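Long-range contacts in glucose-inhibited division protein A-related protein, probable oxidoreductase (Thermus thermophilus, PDB 2CUL), which binds flavin-adenine dinucleotide in a Rossmann-type fold and is probably an oxidoreductase related to the glucose-inhibited division protein GidA: residues A19-Q24 / L81-H85; L96-V101 / L198-Y202. All blocks are in the same frame, centred on the assembly; numbering follows the deposited sequence.

How the interactions relate
Strand 84-97 takes part in both contacts, through its opening residues in interaction 1 and its far end in interaction 2. Their centres lie 23 Å apart, and they do not touch, the nearest atoms being about 9 Å apart. Each is partly buried, with an inner apolar part and an exposed margin. Interaction 1 sets a helix against the turn entering the strand and works through apolar side chains without a hydrogen bond between its segments. Interaction 2 joins backbone to backbone, with two hydrogen bonds between a hairpin and the approach to strand 201-203; leucines and valine pack on its inner part, while polar and charged side chains occupy its outer part.

Interaction 1 of 2, residues A19-Q24 / L81-H85; sequences AFWLAQ and LRPLH
This is a helix-to-turn apolar contact in the Rossmann-type fold, where the end of helix 13-24, following strand 6-9, meets the entry to strand 84-97. Residues 19-23 are helical, with Ala23 N bonded to Ala19 O at 2.9 Å. Leu81 to Leu84 form a type I turn, closed by Leu84 N to Leu81 O at 3.1 Å; Pro83, third at -75/-2, offers the helix hydrocarbon, its CG 3.5 Å from Ala23 O. Ala23 faces Pro83, their CA atoms 5.3 Å apart; so small a side chain lets the backbones come this close. Ala23 CB lies 3.9 Å from Leu81 CD1, 4.2 Å from Leu84 CB and 4.4 Å from Pro83 CB. Leu81 (m,t) also brings CD1 to 3.7 Å from CD1 of Phe20 (t), while Leu84 (t,p) reaches Ala19 CB with CD1 at 4.0 Å. Leu84 also touches Val29 and Leu31. Since no hydrogen bond crosses, close fit and the burial of hydrocarbon hold the helix to the turn.

Interaction 2 of 2, residues L96-V101 / L198-Y202; sequences LEGNRV and LEGLY
At the tip of a hairpin, Glu97 to Arg100 make a type II' turn, closed by Glu97 N to Arg100 O at 2.9 Å and Arg100 N to Glu97 O at 3.1 Å. Gly98, at 71/-127, takes the second position, where positive phi favours glycine; Asn99 (-96/11) follows. Beside it, 198-200 runs parallel, with Arg100 opposite Glu199 (CA to CA 4.4 Å). Glu199 N donates to Asn99 O at 2.8 Å, and Glu199 O accepts from Val101 N at 2.9 Å. This single parallel bridge ties the antiparallel hairpin of 84-97 and 100-106 to the approach to 201-203, an outermost strand of the Rossmann-type sheet.

Leu198 (m,t) points CD1 to within 4.0 Å of CD2 of Leu96 (m,t) and 3.9 Å of CG2 of Val101 (chi1 t). The same Val101 CG2 lies 3.9 Å from CB of Leu201 (t,p), both buried, where hydrocarbon fits. Arg100 is extended as far as CD (t,t), then chi3 (m) turns NE aside, laying one guanidinium face over Glu199 CB, 4.0 Å from NH2. Its NH1 is 3.6 Å from Gly200 CA; a CB there would clash with NH1 and crowd Val101 O. Glu199 curls (m,m), leaving OE1 4.3 Å from Arg100 NH2, too far for a salt bridge, while Asn99 (chi1 p), exposed like Arg100, brings ND2 to 3.5 Å from Glu199 CG, so both polar groups can cover its methylenes yet meet solvent.

Interaction 1 of 2, residues A19-Q24 / L81-H85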
# COMPACT_ATOMS: atom_id res chain seq x y z
N ALA A 19 -8.89 2.26 0.60
CA ALA A 19 -9.43 3.54 0.13
C ALA A 19 -10.82 3.36 -0.45
O ALA A 19 -11.71 4.18 -0.22
CB ALA A 19 -8.50 4.13 -0.92
N PHE A 20 -11.00 2.28 -1.21
CA PHE A 20 -12.27 2.00 -1.85
C PHE A 20 -13.44 1.91 -0.87
O PHE A 20 -14.44 2.60 -1.03
CB PHE A 20 -12.18 0.69 -2.65
CG PHE A 20 -13.47 0.29 -3.31
CD1 PHE A 20 -13.89 0.91 -4.48
CD2 PHE A 20 -14.28 -0.68 -2.73
CE1 PHE A 20 -15.10 0.56 -5.08
CE2 PHE A 20 -15.49 -1.04 -3.32
CZ PHE A 20 -15.90 -0.42 -4.50
N TRP A 21 -13.32 1.05 0.14
CA TRP A 21 -14.39 0.89 1.10
C TRP A 21 -14.60 2.10 2.00
O TRP A 21 -15.73 2.39 2.39
CB TRP A 21 -14.17 -0.37 1.95
CG TRP A 21 -14.28 -1.62 1.14
CD1 TRP A 21 -13.26 -2.32 0.57
CD2 TRP A 21 -15.49 -2.27 0.74
NE1 TRP A 21 -13.76 -3.37 -0.16
CE2 TRP A 21 -15.13 -3.36 -0.08
CE3 TRP A 21 -16.85 -2.03 0.99
CZ2 TRP A 21 -16.07 -4.22 -0.65
CZ3 TRP A 21 -17.79 -2.89 0.42
CH2 TRP A 21 -17.40 -3.97 -0.39
N LEU A 22 -13.53 2.81 2.32
CA LEU A 22 -13.67 3.99 3.15
C LEU A 22 -14.44 5.04 2.37
O LEU A 22 -15.36 5.67 2.90
CB LEU A 22 -12.29 4.55 3.54
CG LEU A 22 -11.50 3.76 4.59
CD1 LEU A 22 -10.13 4.38 4.76
CD2 LEU A 22 -12.27 3.77 5.91
N ALA A 23 -14.08 5.21 1.11
CA ALA A 23 -14.73 6.20 0.25
C ALA A 23 -16.20 5.88 0.03
O ALA A 23 -17.03 6.79 -0.07
CB ALA A 23 -14.00 6.29 -1.08
N GLN A 24 -16.53 4.59 -0.04
CA GLN A 24 -17.91 4.16 -0.24
C GLN A 24 -18.77 4.66 0.92
O GLN A 24 -19.97 4.90 0.77
CB GLN A 24 -18.00 2.63 -0.30
CG GLN A 24 -17.36 2.02 -1.54
CD GLN A 24 -18.08 2.40 -2.81
OE1 GLN A 24 -19.27 2.14 -2.97
NE2 GLN A 24 -17.35 3.03 -3.73
N LEU A 81 -14.43 7.70 -7.34
CA LEU A 81 -14.92 7.83 -5.97
C LEU A 81 -14.77 9.27 -5.49
O LEU A 81 -13.66 9.76 -5.28
CB LEU A 81 -14.14 6.88 -5.06
CG LEU A 81 -14.13 5.42 -5.50
CD1 LEU A 81 -13.25 4.60 -4.57
CD2 LEU A 81 -15.55 4.88 -5.52
N ARG A 82 -15.90 9.95 -5.30
CA ARG A 82 -15.93 11.34 -4.87
C ARG A 82 -15.13 11.71 -3.62
O ARG A 82 -14.38 12.69 -3.63
CB ARG A 82 -17.39 11.78 -4.67
CG ARG A 82 -18.28 11.50 -5.87
CD ARG A 82 -18.35 12.70 -6.80
NE ARG A 82 -19.05 13.82 -6.18
CZ ARG A 82 -20.32 13.79 -5.78
NH1 ARG A 82 -21.03 12.68 -5.94
NH2 ARG A 82 -20.87 14.85 -5.23
N PRO A 83 -15.27 10.94 -2.53
CA PRO A 83 -14.54 11.25 -1.30
C PRO A 83 -13.05 10.91 -1.32
O PRO A 83 -12.34 11.15 -0.35
CB PRO A 83 -15.28 10.43 -0.24
CG PRO A 83 -16.63 10.17 -0.85
CD PRO A 83 -16.29 9.90 -2.29
N LEU A 84 -12.59 10.34 -2.43
CA LEU A 84 -11.19 9.95 -2.54
C LEU A 84 -10.35 10.88 -3.39
O LEU A 84 -10.77 11.30 -4.47
CB LEU A 84 -11.10 8.54 -3.11
CG LEU A 84 -9.68 8.00 -3.37
CD1 LEU A 84 -8.89 7.96 -2.07
CD2 LEU A 84 -9.78 6.61 -3.98
N HIS A 85 -9.16 11.20 -2.90
CA HIS A 85 -8.23 12.02 -3.67
C HIS A 85 -6.97 11.19 -3.87
O HIS A 85 -6.22 10.96 -2.93
CB HIS A 85 -7.85 13.31 -2.96
CG HIS A 85 -7.01 14.21 -3.80
ND1 HIS A 85 -6.13 15.13 -3.28
CD2 HIS A 85 -6.92 14.34 -5.15
CE1 HIS A 85 -5.53 15.78 -4.26
NE2 HIS A 85 -5.99 15.32 -5.41

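Interaction 2 of 2, residues L96-V101 / L198-Y202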
# COMPACT_ATOMS: atom_id res chain seq x y z
N LEU A 96 5.97 13.64 12.42
CA LEU A 96 5.64 13.39 13.81
C LEU A 96 5.41 14.63 14.65
O LEU A 96 6.03 15.68 14.45
CB LEU A 96 6.75 12.58 14.49
CG LEU A 96 7.23 11.28 13.85
CD1 LEU A 96 8.36 10.68 14.69
CD2 LEU A 96 6.07 10.30 13.74
N GLU A 97 4.49 14.50 15.60
CA GLU A 97 4.20 15.55 16.57
C GLU A 97 4.32 14.71 17.84
O GLU A 97 3.37 14.05 18.26
CB GLU A 97 2.79 16.11 16.40
CG GLU A 97 2.57 16.75 15.03
CD GLU A 97 1.32 17.60 14.95
OE1 GLU A 97 0.33 17.29 15.65
OE2 GLU A 97 1.32 18.57 14.17
N GLY A 98 5.52 14.72 18.42
CA GLY A 98 5.75 13.91 19.60
C GLY A 98 5.77 12.46 19.15
O GLY A 98 6.48 12.10 18.21
N ASN A 99 4.97 11.62 19.80
CA ASN A 99 4.93 10.21 19.43
C ASN A 99 3.79 9.91 18.46
O ASN A 99 3.49 8.75 18.19
CB ASN A 99 4.78 9.35 20.69
CG ASN A 99 3.41 9.44 21.31
OD1 ASN A 99 2.67 10.40 21.09
ND2 ASN A 99 3.05 8.45 22.12
N ARG A 100 3.18 10.96 17.92
CA ARG A 100 2.06 10.78 17.00
C ARG A 100 2.39 11.06 15.53
O ARG A 100 2.95 12.10 15.19
CB ARG A 100 0.88 11.66 17.42
CG ARG A 100 -0.30 11.61 16.46
CD ARG A 100 -1.50 12.36 17.02
NE ARG A 100 -2.14 11.63 18.11
CZ ARG A 100 -2.90 10.55 17.95
NH1 ARG A 100 -3.13 10.08 16.73
NH2 ARG A 100 -3.43 9.95 19.00
N VAL A 101 2.02 10.11 14.67
CA VAL A 101 2.22 10.27 13.24
C VAL A 101 1.04 11.08 12.72
O VAL A 101 -0.11 10.69 12.90
CB VAL A 101 2.25 8.90 12.51
CG1 VAL A 101 2.44 9.11 11.01
CG2 VAL A 101 3.38 8.04 13.07
N LEU A 198 4.22 3.88 17.58
CA LEU A 198 3.84 5.29 17.58
C LEU A 198 2.31 5.38 17.57
O LEU A 198 1.63 4.37 17.43
CB LEU A 198 4.42 6.00 16.36
CG LEU A 198 5.95 6.01 16.28
CD1 LEU A 198 6.41 6.51 14.92
CD2 LEU A 198 6.51 6.89 17.39
N GLU A 199 1.79 6.59 17.71
CA GLU A 199 0.34 6.80 17.71
C GLU A 199 -0.18 7.20 16.33
O GLU A 199 0.55 7.80 15.54
CB GLU A 199 -0.04 7.88 18.73
CG GLU A 199 0.28 7.51 20.17
CD GLU A 199 -0.50 6.31 20.65
OE1 GLU A 199 -1.74 6.32 20.55
OE2 GLU A 199 0.13 5.35 21.14
N GLY A 200 -1.44 6.86 16.06
CA GLY A 200 -2.08 7.20 14.80
C GLY A 200 -1.54 6.53 13.55
O GLY A 200 -1.87 6.93 12.44
N LEU A 201 -0.74 5.48 13.74
CA LEU A 201 -0.11 4.77 12.63
C LEU A 201 -0.66 3.36 12.41
O LEU A 201 -0.77 2.59 13.36
CB LEU A 201 1.40 4.69 12.87
CG LEU A 201 2.27 4.12 11.76
CD1 LEU A 201 2.20 5.03 10.54
CD2 LEU A 201 3.71 4.00 12.25
N TYR A 202 -0.97 3.05 11.16
CA TYR A 202 -1.51 1.74 10.79
C TYR A 202 -0.70 1.17 9.62
O TYR A 202 -0.01 1.91 8.93
CB TYR A 202 -2.97 1.88 10.35
CG TYR A 202 -3.87 2.41 11.44
CD1 TYR A 202 -4.61 1.55 12.24
CD2 TYR A 202 -3.96 3.78 11.68
CE1 TYR A 202 -5.42 2.04 13.26
CE2 TYR A 202 -4.76 4.28 12.69
CZ TYR A 202 -5.49 3.40 13.48
OH TYR A 202 -6.29 3.89 14.49